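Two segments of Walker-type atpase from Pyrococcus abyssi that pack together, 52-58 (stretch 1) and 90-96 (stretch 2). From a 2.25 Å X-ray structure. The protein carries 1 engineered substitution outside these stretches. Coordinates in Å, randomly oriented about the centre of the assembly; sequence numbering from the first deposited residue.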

# COMPACT_ATOMS: atom_id res chain seq x y z
N LEU A 52 -12.41 -7.91 1.24
CA LEU A 52 -12.95 -8.16 2.58
C LEU A 52 -14.45 -7.86 2.67
O LEU A 52 -15.10 -8.35 3.59
N ASN A 53 -14.97 -7.06 1.74
CA ASN A 53 -16.41 -6.74 1.71
C ASN A 53 -17.25 -8.01 1.61
O ASN A 53 -18.34 -8.09 2.17
N GLU A 54 -16.72 -9.01 0.91
CA GLU A 54 -17.44 -10.27 0.70
C GLU A 54 -16.96 -11.40 1.61
O GLU A 54 -17.64 -12.42 1.75
N ARG A 55 -15.80 -11.21 2.24
CA ARG A 55 -15.15 -12.23 3.04
C ARG A 55 -14.88 -11.71 4.46
O ARG A 55 -14.29 -10.64 4.60
N PRO A 56 -15.27 -12.49 5.50
CA PRO A 56 -15.08 -12.08 6.90
C PRO A 56 -13.61 -11.81 7.20
O PRO A 56 -12.74 -12.67 6.99
N GLY A 57 -13.35 -10.60 7.67
CA GLY A 57 -11.99 -10.16 7.93
C GLY A 57 -11.99 -8.75 8.44
O GLY A 57 -13.01 -8.06 8.43
N ILE A 58 -10.82 -8.33 8.90
CA ILE A 58 -10.59 -6.96 9.37
C ILE A 58 -9.34 -6.36 8.74
O ILE A 58 -8.37 -7.06 8.42
N LYS A 90 -23.18 -6.28 14.17
CA LYS A 90 -23.29 -6.00 12.74
C LYS A 90 -22.59 -7.09 11.91
O LYS A 90 -23.12 -7.54 10.89
N PHE A 91 -21.41 -7.50 12.38
CA PHE A 91 -20.61 -8.57 11.77
C PHE A 91 -21.34 -9.92 11.81
O PHE A 91 -21.44 -10.61 10.79
N GLN A 92 -21.83 -10.26 12.99
CA GLN A 92 -22.61 -11.47 13.22
C GLN A 92 -23.90 -11.51 12.40
O GLN A 92 -24.34 -12.58 12.00
N SER A 93 -24.51 -10.35 12.19
CA SER A 93 -25.72 -10.27 11.37
C SER A 93 -25.38 -10.48 9.88
O SER A 93 -26.11 -11.18 9.18
N LYS A 94 -24.28 -9.88 9.43
CA LYS A 94 -23.84 -9.96 8.04
C LYS A 94 -23.38 -11.37 7.65
O LYS A 94 -23.75 -11.89 6.60
N PHE A 95 -22.55 -11.96 8.50
CA PHE A 95 -21.96 -13.26 8.21
C PHE A 95 -22.65 -14.40 8.94
O PHE A 95 -22.24 -15.55 8.82
N LYS A 96 -23.71 -14.08 9.68
CA LYS A 96 -24.53 -15.07 10.39
C LYS A 96 -23.68 -15.93 11.32
O LYS A 96 -23.61 -17.15 11.17

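The contact between the two stretches is small, with 280 Å² buried in total. It is built round F95, P56 and F91, the three residues with the most surface covered. The backbones come nearest where P56 faces F95, with their CA atoms 7.1 Å apart.

F95 has the largest covered area. Its CA-to-CB bond points toward stretch 1, and chi1 is m (-63°) with chi2 at -67°. This places the ring against the segment from N53 to P56. P56 lies over one face of the ring. P56 CG is 3.8 Å from the ring centroid and 16° off the ring normal, so the two form a CH-pi contact. The closest atoms of the pair are P56 CG and F95 CD1, at 3.7 Å. The ring edge meets backbone: E54 O lies near the ring plane, 3.9 Å from F95 CE1. R55 C is 4.0 Å from F95 CZ, so the R55 main chain touches the ring while its CA-to-CB bond points away from stretch 2.

The CA-to-CB bond of P56 points sideways, and its ring has a C-gamma exo pucker. It touches both phenylalanines, which lie one helical turn apart. The turn is held by the backbone hydrogen bond from F95 N to F91 O, 2.9 Å.

The CA-to-CB bond of F91 also points toward stretch 1, with chi1 t (-154°) and chi2 at 83°. The tip of its ring reaches the P56-G57 backbone. F91 CZ is 3.8 Å from P56 CA and 3.9 Å from P56 CB, the latter an apolar side-chain contact. G57 N sits at the ring edge, near its plane, 3.7 Å from F91 CZ. G57 has no side chain to add; a CB there would point away from stretch 2 and come within 2.6 Å of L52 CD2.

K94 supplies the polar part. Its CA-to-CB bond points toward stretch 1, and the chain is extended, with all four chi angles t. This reach lets K94 NZ donate a hydrogen bond to N53 O, 3.0 Å away. The CA-to-CB bond of N53 points away from stretch 2, with chi1 t and chi2 at 50°, but the end of the side chain comes nearer. N53 OD1 lies 3.6 Å from K94 NZ, a close approach but not a hydrogen bond. Water 1 accepts a hydrogen bond from K94 NZ at 2.7 Å and donates a weak one to L52 O at 3.4 Å. The amine is thus linked to two carbonyls of stretch 1, one directly and one through water.

K90, Q92, S93 and K96 do not reach stretch 1.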

# COMPACT_ATOMS: atom_id res chain seq x y z
CB LEU A 52 -12.19 -7.38 3.66
CG LEU A 52 -10.71 -7.75 3.86
CD1 LEU A 52 -10.00 -6.70 4.73
CD2 LEU A 52 -10.58 -9.14 4.45
CB ASN A 53 -16.73 -5.79 0.54
CG ASN A 53 -18.16 -5.23 0.61
OD1 ASN A 53 -18.60 -4.72 1.64
ND2 ASN A 53 -18.88 -5.31 -0.52
CB GLU A 54 -17.33 -10.69 -0.78
CG GLU A 54 -18.27 -9.89 -1.69
CD GLU A 54 -17.96 -10.06 -3.17
OE1 GLU A 54 -18.19 -11.16 -3.71
OE2 GLU A 54 -17.48 -9.09 -3.79
CB ARG A 55 -13.81 -12.64 2.39
CG ARG A 55 -13.96 -13.38 1.06
CD ARG A 55 -12.70 -13.24 0.25
NE ARG A 55 -12.90 -13.52 -1.17
CZ ARG A 55 -13.36 -12.65 -2.07
NH1 ARG A 55 -13.73 -11.42 -1.72
NH2 ARG A 55 -13.48 -13.02 -3.35
CB PRO A 56 -15.57 -13.29 7.71
CG PRO A 56 -16.38 -14.08 6.79
CD PRO A 56 -15.92 -13.82 5.39
CB ILE A 58 -10.49 -6.88 10.93
CG1 ILE A 58 -9.47 -7.90 11.47
CG2 ILE A 58 -11.86 -7.04 11.55
CD1 ILE A 58 -9.38 -7.93 12.99
CB LYS A 90 -22.71 -4.62 12.42
CG LYS A 90 -22.94 -4.16 10.99
CD LYS A 90 -22.24 -2.85 10.69
CE LYS A 90 -22.76 -2.25 9.40
NZ LYS A 90 -22.06 -0.97 9.05
CB PHE A 91 -19.27 -8.69 12.49
CG PHE A 91 -18.18 -9.25 11.65
CD1 PHE A 91 -17.45 -8.42 10.79
CD2 PHE A 91 -17.85 -10.60 11.72
CE1 PHE A 91 -16.43 -8.94 10.00
CE2 PHE A 91 -16.83 -11.12 10.93
CZ PHE A 91 -16.12 -10.29 10.07
CB GLN A 92 -22.96 -11.59 14.71
CG GLN A 92 -21.77 -11.89 15.60
CD GLN A 92 -22.12 -11.86 17.08
OE1 GLN A 92 -22.73 -10.91 17.57
NE2 GLN A 92 -21.71 -12.90 17.80
CB SER A 93 -26.45 -8.95 11.59
OG SER A 93 -27.46 -8.73 10.62
CB LYS A 94 -22.73 -8.95 7.75
CG LYS A 94 -22.38 -8.80 6.27
CD LYS A 94 -21.09 -8.02 6.08
CE LYS A 94 -20.99 -7.43 4.67
NZ LYS A 94 -19.71 -6.67 4.47
CB PHE A 95 -20.46 -13.24 8.46
CG PHE A 95 -19.72 -12.29 7.57
CD1 PHE A 95 -19.64 -12.52 6.19
CD2 PHE A 95 -19.13 -11.15 8.09
CE1 PHE A 95 -18.98 -11.63 5.35
CE2 PHE A 95 -18.45 -10.25 7.26
CZ PHE A 95 -18.37 -10.49 5.89
CB LYS A 96 -25.34 -15.92 9.40
CG LYS A 96 -26.29 -15.11 8.53
CD LYS A 96 -27.60 -14.77 9.24
CE LYS A 96 -28.36 -13.68 8.48
NZ LYS A 96 -29.82 -13.63 8.80
O HOH W 1 -17.36 -6.98 5.77